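Local coordinates for regulatory protein RecX (Lactobacillus reuteri, PDB 3D5L) that probably modulates the activity of the recombinase RecA, the central protein of homologous recombination in bacterial DNA repair, at residues Y18-D23 with F28-S33; I36-M41 with A55-Q60; T120-D125 with L150-P155; Q183-G188 with S197-I202. All coordinates share one frame; numbering follows the deposited sequence.

Contact 1 (Y18-D23 with F28-S33)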
# COMPACT_ATOMS: atom_id res chain seq x y z
N TYR A 18 -2.10 -21.97 18.78
CA TYR A 18 -2.25 -23.17 19.60
C TYR A 18 -0.93 -23.71 20.13
O TYR A 18 0.12 -23.53 19.51
CB TYR A 18 -2.92 -24.28 18.78
CG TYR A 18 -4.28 -23.90 18.27
CD1 TYR A 18 -5.43 -24.20 19.02
CD2 TYR A 18 -4.43 -23.21 17.07
CE1 TYR A 18 -6.70 -23.82 18.56
CE2 TYR A 18 -5.68 -22.82 16.61
CZ TYR A 18 -6.82 -23.13 17.36
OH TYR A 18 -8.06 -22.77 16.88
N ASN A 19 -1.00 -24.36 21.28
CA ASN A 19 0.17 -24.98 21.88
C ASN A 19 0.09 -26.47 21.58
O ASN A 19 -0.93 -27.10 21.83
CB ASN A 19 0.20 -24.75 23.40
CG ASN A 19 0.36 -23.30 23.78
OD1 ASN A 19 1.15 -22.58 23.18
ND2 ASN A 19 -0.38 -22.85 24.79
N ILE A 20 1.17 -27.02 21.02
CA ILE A 20 1.22 -28.44 20.68
C ILE A 20 2.13 -29.23 21.62
O ILE A 20 3.28 -28.86 21.85
CB ILE A 20 1.70 -28.65 19.22
CG1 ILE A 20 0.59 -28.28 18.24
CG2 ILE A 20 2.09 -30.10 18.99
CD1 ILE A 20 0.11 -26.86 18.36
N TYR A 21 1.59 -30.31 22.15
CA TYR A 21 2.31 -31.19 23.07
C TYR A 21 2.62 -32.51 22.38
O TYR A 21 1.73 -33.17 21.85
CB TYR A 21 1.47 -31.47 24.32
CG TYR A 21 1.23 -30.26 25.18
CD1 TYR A 21 1.86 -30.11 26.42
CD2 TYR A 21 0.37 -29.24 24.76
CE1 TYR A 21 1.64 -28.98 27.21
CE2 TYR A 21 0.15 -28.12 25.54
CZ TYR A 21 0.78 -27.99 26.76
OH TYR A 21 0.57 -26.85 27.51
N LEU A 22 3.89 -32.90 22.40
CA LEU A 22 4.30 -34.16 21.80
C LEU A 22 4.63 -35.15 22.91
O LEU A 22 5.50 -34.88 23.75
CB LEU A 22 5.51 -33.95 20.89
CG LEU A 22 5.20 -33.14 19.62
CD1 LEU A 22 6.49 -32.81 18.88
CD2 LEU A 22 4.26 -33.94 18.74
N ASP A 23 3.92 -36.27 22.93
CA ASP A 23 4.16 -37.30 23.93
C ASP A 23 4.07 -36.77 25.36
O ASP A 23 4.93 -37.07 26.19
CB ASP A 23 5.54 -37.93 23.68
CG ASP A 23 5.67 -38.51 22.29
OD1 ASP A 23 4.97 -39.50 21.97
OD2 ASP A 23 6.47 -37.96 21.50
N PHE A 28 5.72 -26.99 20.57
CA PHE A 28 5.79 -25.73 19.82
C PHE A 28 4.42 -25.14 19.52
O PHE A 28 3.39 -25.81 19.65
CB PHE A 28 6.57 -25.95 18.51
CG PHE A 28 5.99 -27.00 17.63
CD1 PHE A 28 4.94 -26.71 16.77
CD2 PHE A 28 6.49 -28.30 17.66
CE1 PHE A 28 4.40 -27.70 15.95
CE2 PHE A 28 5.96 -29.29 16.85
CZ PHE A 28 4.90 -28.99 15.99
N PRO A 29 4.39 -23.86 19.12
CA PRO A 29 3.12 -23.22 18.82
C PRO A 29 2.94 -23.10 17.31
O PRO A 29 3.91 -23.08 16.56
CB PRO A 29 3.29 -21.87 19.46
CG PRO A 29 4.68 -21.53 18.98
CD PRO A 29 5.46 -22.85 19.14
N VAL A 30 1.69 -23.03 16.87
CA VAL A 30 1.42 -22.91 15.46
C VAL A 30 0.23 -22.00 15.26
O VAL A 30 -0.73 -22.06 16.03
CB VAL A 30 1.12 -24.28 14.81
CG1 VAL A 30 2.40 -25.08 14.67
CG2 VAL A 30 0.13 -25.06 15.67
N ALA A 31 0.30 -21.14 14.26
CA ALA A 31 -0.80 -20.25 13.94
C ALA A 31 -1.88 -21.21 13.46
O ALA A 31 -1.59 -22.36 13.11
CB ALA A 31 -0.41 -19.28 12.80
N GLU A 32 -3.13 -20.76 13.43
CA GLU A 32 -4.20 -21.62 12.98
C GLU A 32 -3.96 -22.12 11.55
O GLU A 32 -4.09 -23.31 11.28
CB GLU A 32 -5.54 -20.88 13.05
CG GLU A 32 -6.74 -21.80 12.99
CD GLU A 32 -8.05 -21.04 13.01
OE1 GLU A 32 -8.19 -20.13 13.87
OE2 GLU A 32 -8.93 -21.35 12.19
N SER A 33 -3.61 -21.22 10.63
CA SER A 33 -3.38 -21.58 9.22
C SER A 33 -2.31 -22.65 9.04
O SER A 33 -2.35 -23.41 8.07
CB SER A 33 -3.00 -20.34 8.39
OG SER A 33 -1.62 -19.99 8.52

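Contact 2 (I36-M41 with A55-Q60)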
# COMPACT_ATOMS: atom_id res chain seq x y z
N ILE A 36 -3.75 -26.01 10.14
CA ILE A 36 -4.60 -26.52 9.07
C ILE A 36 -3.74 -26.99 7.90
O ILE A 36 -3.96 -28.07 7.35
CB ILE A 36 -5.56 -25.45 8.55
CG1 ILE A 36 -6.49 -24.99 9.67
CG2 ILE A 36 -6.35 -25.99 7.37
CD1 ILE A 36 -7.31 -23.76 9.32
N GLN A 37 -2.75 -26.19 7.53
CA GLN A 37 -1.87 -26.51 6.42
C GLN A 37 -1.17 -27.85 6.65
O GLN A 37 -0.87 -28.56 5.69
CB GLN A 37 -0.83 -25.41 6.23
CG GLN A 37 0.10 -25.64 5.04
CD GLN A 37 1.17 -24.56 4.90
OE1 GLN A 37 1.99 -24.58 3.98
NE2 GLN A 37 1.17 -23.61 5.83
N PHE A 38 -0.93 -28.20 7.90
CA PHE A 38 -0.25 -29.46 8.18
C PHE A 38 -1.13 -30.55 8.78
O PHE A 38 -0.63 -31.61 9.18
CB PHE A 38 0.99 -29.20 9.03
CG PHE A 38 2.14 -28.61 8.25
CD1 PHE A 38 3.12 -29.43 7.70
CD2 PHE A 38 2.24 -27.23 8.05
CE1 PHE A 38 4.19 -28.89 6.96
CE2 PHE A 38 3.29 -26.68 7.32
CZ PHE A 38 4.27 -27.51 6.77
N ARG A 39 -2.43 -30.30 8.84
CA ARG A 39 -3.37 -31.30 9.33
C ARG A 39 -3.04 -31.84 10.73
O ARG A 39 -3.21 -33.03 10.99
CB ARG A 39 -3.42 -32.46 8.33
CG ARG A 39 -4.09 -32.12 7.00
CD ARG A 39 -3.70 -33.06 5.87
NE ARG A 39 -2.48 -32.62 5.18
CZ ARG A 39 -1.29 -33.19 5.31
NH1 ARG A 39 -1.13 -34.23 6.12
NH2 ARG A 39 -0.24 -32.70 4.66
N LEU A 40 -2.62 -30.96 11.62
CA LEU A 40 -2.25 -31.36 12.98
C LEU A 40 -3.45 -31.70 13.87
O LEU A 40 -4.46 -31.00 13.86
CB LEU A 40 -1.40 -30.25 13.61
CG LEU A 40 -0.22 -29.81 12.74
CD1 LEU A 40 0.54 -28.69 13.42
CD2 LEU A 40 0.70 -30.99 12.47
N MET A 41 -3.32 -32.78 14.64
CA MET A 41 -4.36 -33.24 15.55
C MET A 41 -3.79 -34.26 16.54
O MET A 41 -2.63 -34.64 16.44
CB MET A 41 -5.52 -33.86 14.76
CG MET A 41 -5.19 -35.21 14.14
SD MET A 41 -6.23 -35.59 12.71
CE MET A 41 -7.86 -35.16 13.33
N ALA A 55 7.68 -24.90 11.27
CA ALA A 55 8.29 -23.70 11.81
C ALA A 55 8.39 -22.60 10.76
O ALA A 55 7.96 -21.47 10.99
CB ALA A 55 9.69 -24.03 12.35
N THR A 56 8.95 -22.92 9.59
CA THR A 56 9.09 -21.95 8.51
C THR A 56 7.73 -21.39 8.10
O THR A 56 7.58 -20.20 7.84
CB THR A 56 9.76 -22.56 7.25
OG1 THR A 56 10.99 -23.21 7.62
CG2 THR A 56 10.05 -21.47 6.23
N ALA A 57 6.74 -22.27 8.02
CA ALA A 57 5.39 -21.86 7.64
C ALA A 57 4.82 -20.93 8.71
O ALA A 57 4.20 -19.93 8.39
CB ALA A 57 4.50 -23.08 7.47
N ASP A 58 5.05 -21.26 9.98
CA ASP A 58 4.56 -20.43 11.09
C ASP A 58 5.27 -19.08 11.09
O ASP A 58 4.69 -18.07 11.50
CB ASP A 58 4.78 -21.13 12.44
CG ASP A 58 4.18 -20.35 13.61
OD1 ASP A 58 2.95 -20.10 13.60
OD2 ASP A 58 4.93 -19.98 14.54
N GLN A 59 6.52 -19.04 10.62
CA GLN A 59 7.24 -17.77 10.57
C GLN A 59 6.57 -16.89 9.52
O GLN A 59 6.51 -15.67 9.67
CB GLN A 59 8.71 -17.97 10.16
CG GLN A 59 9.51 -18.95 11.02
CD GLN A 59 10.88 -19.25 10.41
OE1 GLN A 59 11.56 -20.20 10.82
NE2 GLN A 59 11.29 -18.45 9.42
N GLN A 60 6.08 -17.51 8.46
CA GLN A 60 5.43 -16.77 7.39
C GLN A 60 4.05 -16.33 7.85
O GLN A 60 3.66 -15.19 7.64
CB GLN A 60 5.32 -17.61 6.11
CG GLN A 60 4.81 -16.81 4.91
CD GLN A 60 4.77 -17.62 3.62
OE1 GLN A 60 5.77 -18.23 3.22
NE2 GLN A 60 3.61 -17.63 2.97

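Contact 3 (T120-D125 with L150-P155)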
# COMPACT_ATOMS: atom_id res chain seq x y z
N THR A 120 -8.55 12.70 -2.99
CA THR A 120 -8.08 13.47 -1.85
C THR A 120 -7.25 14.67 -2.31
O THR A 120 -7.32 15.73 -1.70
CB THR A 120 -7.20 12.62 -0.91
OG1 THR A 120 -7.94 11.50 -0.42
CG2 THR A 120 -6.74 13.46 0.28
N MET A 121 -6.46 14.50 -3.37
CA MET A 121 -5.65 15.60 -3.88
C MET A 121 -6.57 16.69 -4.41
O MET A 121 -6.36 17.88 -4.19
CB MET A 121 -4.72 15.13 -5.01
CG MET A 121 -3.46 14.37 -4.54
SD MET A 121 -2.54 15.23 -3.22
CE MET A 121 -2.92 14.16 -1.81
N ILE A 122 -7.61 16.28 -5.12
CA ILE A 122 -8.55 17.23 -5.66
C ILE A 122 -9.28 18.02 -4.55
O ILE A 122 -9.65 19.18 -4.73
CB ILE A 122 -9.56 16.50 -6.55
CG1 ILE A 122 -8.86 16.13 -7.86
CG2 ILE A 122 -10.79 17.37 -6.80
CD1 ILE A 122 -9.73 15.34 -8.82
N ASN A 123 -9.44 17.38 -3.39
CA ASN A 123 -10.12 17.98 -2.24
C ASN A 123 -9.24 18.83 -1.32
O ASN A 123 -9.76 19.67 -0.59
CB ASN A 123 -10.73 16.87 -1.37
CG ASN A 123 -12.01 16.29 -1.94
OD1 ASN A 123 -12.48 15.26 -1.46
ND2 ASN A 123 -12.58 16.94 -2.95
N THR A 124 -7.93 18.60 -1.33
CA THR A 124 -7.05 19.32 -0.43
C THR A 124 -5.79 19.90 -1.05
O THR A 124 -4.96 20.49 -0.34
CB THR A 124 -6.59 18.38 0.73
OG1 THR A 124 -5.74 17.36 0.19
CG2 THR A 124 -7.80 17.72 1.42
N ASP A 125 -5.62 19.77 -2.36
CA ASP A 125 -4.40 20.26 -2.98
C ASP A 125 -4.57 21.01 -4.30
O ASP A 125 -5.66 21.08 -4.86
CB ASP A 125 -3.46 19.08 -3.20
CG ASP A 125 -2.15 19.25 -2.48
OD1 ASP A 125 -1.55 20.35 -2.58
OD2 ASP A 125 -1.73 18.28 -1.81
N LEU A 150 -6.45 9.43 -12.95
CA LEU A 150 -6.34 10.79 -13.48
C LEU A 150 -7.55 11.20 -14.31
O LEU A 150 -7.63 12.34 -14.78
CB LEU A 150 -5.08 10.93 -14.34
CG LEU A 150 -3.91 11.73 -13.75
CD1 LEU A 150 -3.94 11.70 -12.25
CD2 LEU A 150 -2.59 11.17 -14.28
N THR A 151 -8.49 10.28 -14.48
CA THR A 151 -9.68 10.59 -15.24
C THR A 151 -10.59 11.56 -14.47
O THR A 151 -11.36 12.32 -15.06
CB THR A 151 -10.43 9.29 -15.60
OG1 THR A 151 -11.11 9.49 -16.84
CG2 THR A 151 -11.44 8.89 -14.52
N GLN A 152 -10.49 11.57 -13.14
CA GLN A 152 -11.30 12.47 -12.33
C GLN A 152 -10.79 13.89 -12.58
O GLN A 152 -11.50 14.86 -12.34
CB GLN A 152 -11.12 12.19 -10.83
CG GLN A 152 -11.18 10.74 -10.41
CD GLN A 152 -10.83 10.56 -8.94
OE1 GLN A 152 -10.48 9.47 -8.50
NE2 GLN A 152 -10.94 11.64 -8.18
N PHE A 153 -9.55 14.00 -13.05
CA PHE A 153 -8.94 15.29 -13.32
C PHE A 153 -9.37 15.84 -14.66
O PHE A 153 -8.60 15.87 -15.62
CB PHE A 153 -7.41 15.16 -13.27
CG PHE A 153 -6.76 16.06 -12.27
CD1 PHE A 153 -5.93 15.55 -11.29
CD2 PHE A 153 -6.95 17.44 -12.32
CE1 PHE A 153 -5.30 16.38 -10.37
CE2 PHE A 153 -6.32 18.29 -11.41
CZ PHE A 153 -5.49 17.76 -10.43
N THR A 154 -10.61 16.27 -14.72
CA THR A 154 -11.19 16.83 -15.92
C THR A 154 -10.65 18.25 -16.13
O THR A 154 -10.06 18.84 -15.23
CB THR A 154 -12.71 16.86 -15.76
OG1 THR A 154 -13.33 17.15 -17.02
CG2 THR A 154 -13.11 17.92 -14.73
N PRO A 155 -10.81 18.81 -17.35
CA PRO A 155 -10.29 20.17 -17.55
C PRO A 155 -11.00 21.18 -16.64
O PRO A 155 -10.40 22.17 -16.22
CB PRO A 155 -10.56 20.43 -19.03
CG PRO A 155 -10.35 19.05 -19.63
CD PRO A 155 -11.13 18.18 -18.65

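Contact 4 (Q183-G188 with S197-I202)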
# COMPACT_ATOMS: atom_id res chain seq x y z
N GLN A 183 5.29 34.86 -16.92
CA GLN A 183 6.09 33.67 -17.20
C GLN A 183 6.23 32.79 -15.95
O GLN A 183 6.12 31.57 -16.03
CB GLN A 183 7.48 34.04 -17.71
CG GLN A 183 7.51 34.91 -18.95
CD GLN A 183 8.92 35.09 -19.50
OE1 GLN A 183 9.31 34.44 -20.47
NE2 GLN A 183 9.71 35.96 -18.86
N LYS A 184 6.50 33.43 -14.82
CA LYS A 184 6.67 32.73 -13.55
C LYS A 184 5.40 31.92 -13.21
O LYS A 184 5.48 30.84 -12.63
CB LYS A 184 6.94 33.75 -12.44
CG LYS A 184 7.55 33.17 -11.19
CD LYS A 184 8.95 32.65 -11.47
CE LYS A 184 9.52 31.92 -10.26
NZ LYS A 184 10.92 31.47 -10.53
N VAL A 185 4.25 32.46 -13.58
CA VAL A 185 2.98 31.79 -13.33
C VAL A 185 2.79 30.64 -14.32
O VAL A 185 2.30 29.58 -13.95
CB VAL A 185 1.79 32.78 -13.46
CG1 VAL A 185 0.49 32.03 -13.33
CG2 VAL A 185 1.89 33.87 -12.39
N GLN A 186 3.18 30.86 -15.58
CA GLN A 186 3.07 29.83 -16.61
C GLN A 186 3.94 28.65 -16.21
O GLN A 186 3.50 27.51 -16.18
CB GLN A 186 3.57 30.33 -17.96
CG GLN A 186 2.87 31.52 -18.56
CD GLN A 186 3.43 31.87 -19.93
OE1 GLN A 186 3.19 31.17 -20.92
NE2 GLN A 186 4.21 32.95 -19.99
N GLN A 187 5.20 28.95 -15.92
CA GLN A 187 6.15 27.93 -15.52
C GLN A 187 5.71 27.23 -14.23
O GLN A 187 5.85 26.01 -14.11
CB GLN A 187 7.54 28.56 -15.35
CG GLN A 187 8.22 28.89 -16.68
CD GLN A 187 9.46 29.77 -16.53
OE1 GLN A 187 10.33 29.51 -15.70
NE2 GLN A 187 9.54 30.82 -17.35
N GLY A 188 5.18 28.00 -13.29
CA GLY A 188 4.73 27.42 -12.04
C GLY A 188 3.64 26.37 -12.27
O GLY A 188 3.66 25.30 -11.67
N SER A 197 -1.65 24.19 -22.56
CA SER A 197 -2.98 24.63 -22.97
C SER A 197 -3.92 25.03 -21.84
O SER A 197 -5.03 25.50 -22.09
CB SER A 197 -3.64 23.54 -23.82
OG SER A 197 -3.53 22.28 -23.18
N VAL A 198 -3.48 24.84 -20.60
CA VAL A 198 -4.31 25.19 -19.45
C VAL A 198 -4.17 26.66 -19.10
O VAL A 198 -5.13 27.30 -18.67
CB VAL A 198 -3.96 24.35 -18.21
CG1 VAL A 198 -4.86 24.73 -17.04
CG2 VAL A 198 -4.10 22.87 -18.53
N TYR A 199 -2.97 27.20 -19.27
CA TYR A 199 -2.76 28.61 -18.99
C TYR A 199 -3.53 29.39 -20.05
O TYR A 199 -4.19 30.39 -19.75
CB TYR A 199 -1.27 28.97 -19.05
CG TYR A 199 -1.00 30.43 -18.79
CD1 TYR A 199 -1.29 30.99 -17.55
CD2 TYR A 199 -0.52 31.27 -19.80
CE1 TYR A 199 -1.12 32.35 -17.32
CE2 TYR A 199 -0.34 32.64 -19.57
CZ TYR A 199 -0.65 33.17 -18.33
OH TYR A 199 -0.51 34.53 -18.11
N GLU A 200 -3.45 28.92 -21.28
CA GLU A 200 -4.15 29.52 -22.41
C GLU A 200 -5.61 29.09 -22.29
O GLU A 200 -6.19 28.51 -23.21
CB GLU A 200 -3.56 29.02 -23.73
CG GLU A 200 -4.26 29.52 -25.00
CD GLU A 200 -3.49 30.63 -25.71
OE1 GLU A 200 -4.02 31.18 -26.71
OE2 GLU A 200 -2.35 30.94 -25.29
N MET A 201 -6.21 29.36 -21.14
CA MET A 201 -7.60 28.98 -20.90
C MET A 201 -8.10 29.70 -19.66
O MET A 201 -9.30 29.90 -19.48
CB MET A 201 -7.70 27.47 -20.70
CG MET A 201 -9.12 26.95 -20.53
SD MET A 201 -9.19 25.19 -20.08
CE MET A 201 -8.98 24.43 -21.70
N ILE A 202 -7.17 30.08 -18.81
CA ILE A 202 -7.50 30.75 -17.57
C ILE A 202 -6.83 32.11 -17.47
O ILE A 202 -7.09 32.87 -16.54
CB ILE A 202 -7.07 29.90 -16.36
CG1 ILE A 202 -5.59 29.55 -16.48
CG2 ILE A 202 -7.92 28.63 -16.29
CD1 ILE A 202 -5.03 28.85 -15.27

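Contact 1 (Y18-D23 with F28-S33)
Y18 and I20 pair with V30 and F28 in an antiparallel beta hairpin. Both are hydrogen-bonded pairs. Y18 N donates to V30 O and V30 N to Y18 O, each at 3.1 Å. The I20 N to F28 O bond is 2.9 Å. The return bond from F28 N to I20 O, at 3.3 Å, is weak. N19 and P29 form the non-hydrogen-bonded pair between them. Here the close approach is a CA-H...O contact from P29 CA to Y18 O at 3.1 Å.

Apolar packing fills the face that carries Y18, I20, F28 and V30. I20 CD1 presses on V30 CG2 at 3.2 Å, a tight contact. The two side chains cross at about a right angle. I20 CG2 stands anti to its own backbone N and reaches one face of the F28 ring, offset toward the rim. F28 CB already points to this face. Its chi1 of 58° sets CG between the backbone N and the carbonyl carbon, and the ring lies against I20. L22 CD1 meets F28 CE2 obliquely at 4.1 Å. I54 of helix 48-71 touches both F28 and V30, so that helix packs on this face.

The aromatic edge makes the last group. E32 CG lies at the edge of the Y18 ring, 3.9 Å from CE2. Ring and carboxylate planes are 73° apart. On the other face, the N19 amide is bonded to E10 and Q12.

Backbone bonds thus set the register, while one face supplies a hydrophobic surface for the helix. The Y18-E32 contact rests on the aliphatic part of the glutamate.

Contact 2 (I36-M41 with A55-Q60)
Q37 and F38 converge on the methyl of A57. F38 presents a ring edge, not a face. Its CE2 is 3.8 Å from A57 CB, and the methyl lies near the ring plane. F38 CG stands anti to its own carbonyl carbon (chi1 -76°), and the ring points from the helix end toward helix 48-71. Q37 arrives as a straight rod. Its chi1 of -177° puts CG anti to the backbone N, and the rest of the chain is extended. The amide end therefore reaches across, with NE2 3.7 Å from A57 CB. This is van der Waals contact, since a methyl accepts no hydrogen bond.

The two side chains leave the end of helix 32-37. F38 is the first residue beyond helical geometry. R39, with positive phi, is the C-prime residue of a Schellman motif, and R39 N bonds to I36 O at 3.1 Å. This turn closes the helix just where it meets helix 48-71.

Other residues widen the patch. F38 also touches A53 and I54, and A57 also touches V34. D58, next to A57, is tied to R17 by a salt bridge and to A31 N by a hydrogen bond.

The contact is small, burying 82 Å² in all, and it lies at the surface. Between these two segments it is van der Waals packing round one methyl, to which V34, A53 and I54 add. D58 next door brings polar ties from helix 48-71 to the hairpin strands.

Contact 3 (T120-D125 with L150-P155)
The F153 ring has I122 over one face. The nearest pair is I122 CG1 and F153 CE1, at 4.4 Å, so the packing here is light. I132 of helix 129-138 and L161 of helix 155-172 also touch the F153 side chain. F153 is buried among three helices. Its chi1 of -122° turns the ring toward helix 110-124, although CB itself does not point at that helix.

I122 brings a second atom into play. Its chi2 of 178° extends the chain, and CD1 reaches Q152. There it is 4.0 Å from Q152 CB and the same from the backbone Q152 O. The two side chains cross obliquely. Q152 lies against helix 110-124 more widely, touching A115, V118 and R119. I122 also touches V157.

Segment T120-D125 belongs to the second of the three-helix modules of RecX, which are related to helix-turn-helix domains. Residues 150-154 form the link from helix 143-149 to helix 155-172. The contact thus fastens this link onto the end of helix 110-124.

The link bends sharply at F153, the centre of an inverse gamma turn. T154 N bonds weakly to Q152 O across it, at 2.9 Å. One step earlier, F153 N bonds to L150 O at 3.1 Å. T154 is at the N-cap position of helix 155-172, but its side chain makes no capping bond. Its OG1 is hydrogen-bonded to E156 OE2 instead.

Contact 4 (Q183-G188 with S197-I202)
Q186 lays its side chain over one face of the Y199 ring. The chain starts at CB, still 4.6 Å from Y199 CD2. CG stands anti to the carbonyl carbon, at chi1 -61°, and comes down on the ring. It is 3.5 Å from Y199 CE2 and 3.6 Å from CD2. Its distance to the ring centroid is 3.7 Å, and it sits 18° off the ring normal. This is a CH-pi contact. CD follows at 3.9 Å from Y199 CE2. OE1 stays on the same side of the ring, 3.9 Å from CD2. The amide plane is 25° from the ring plane, so the flat end of the glutamine lies nearly along the aromatic face.

Both segments lie in the third three-helix domain of RecX. Helix 178-191 and the weakly bonded helix about 196-202 approach each other here. Their nearest CA atoms are those of Q186 and Y199, 6.4 Å apart.

Y199 reaches across with CG anti to its backbone N. V185 CG1 meets the ring obliquely, at 4.3 Å from Y199 CE1. V185 is buried and also rests on F170 of helix 155-172. E182, one turn before Q186, touches Y199 too. On the second helix, I202 packs on L189 and on A162 of helix 155-172.

In the fold
The four contacts follow one another along an elongated chain. Contacts 1 and 2 lie on one side of its centre, contacts 3 and 4 on the other. Contacts 1 and 2 are neighbours, with centres about 9 Å apart, and share helix 32-37. The hydrogen bond from A31 of contact 1 to D58 of contact 2 joins them, and V30 CG1 packs on L40 CD1. Contacts 3 and 4 have centres about 18 Å apart and nearest atoms about 5 Å apart, with helix 155-172 touched from both. Contacts 1 and 4 have centres about 66 Å apart. A sulfate, probably from the crystallisation liquor, lies about 3 Å from the P29 side chain in contact 1.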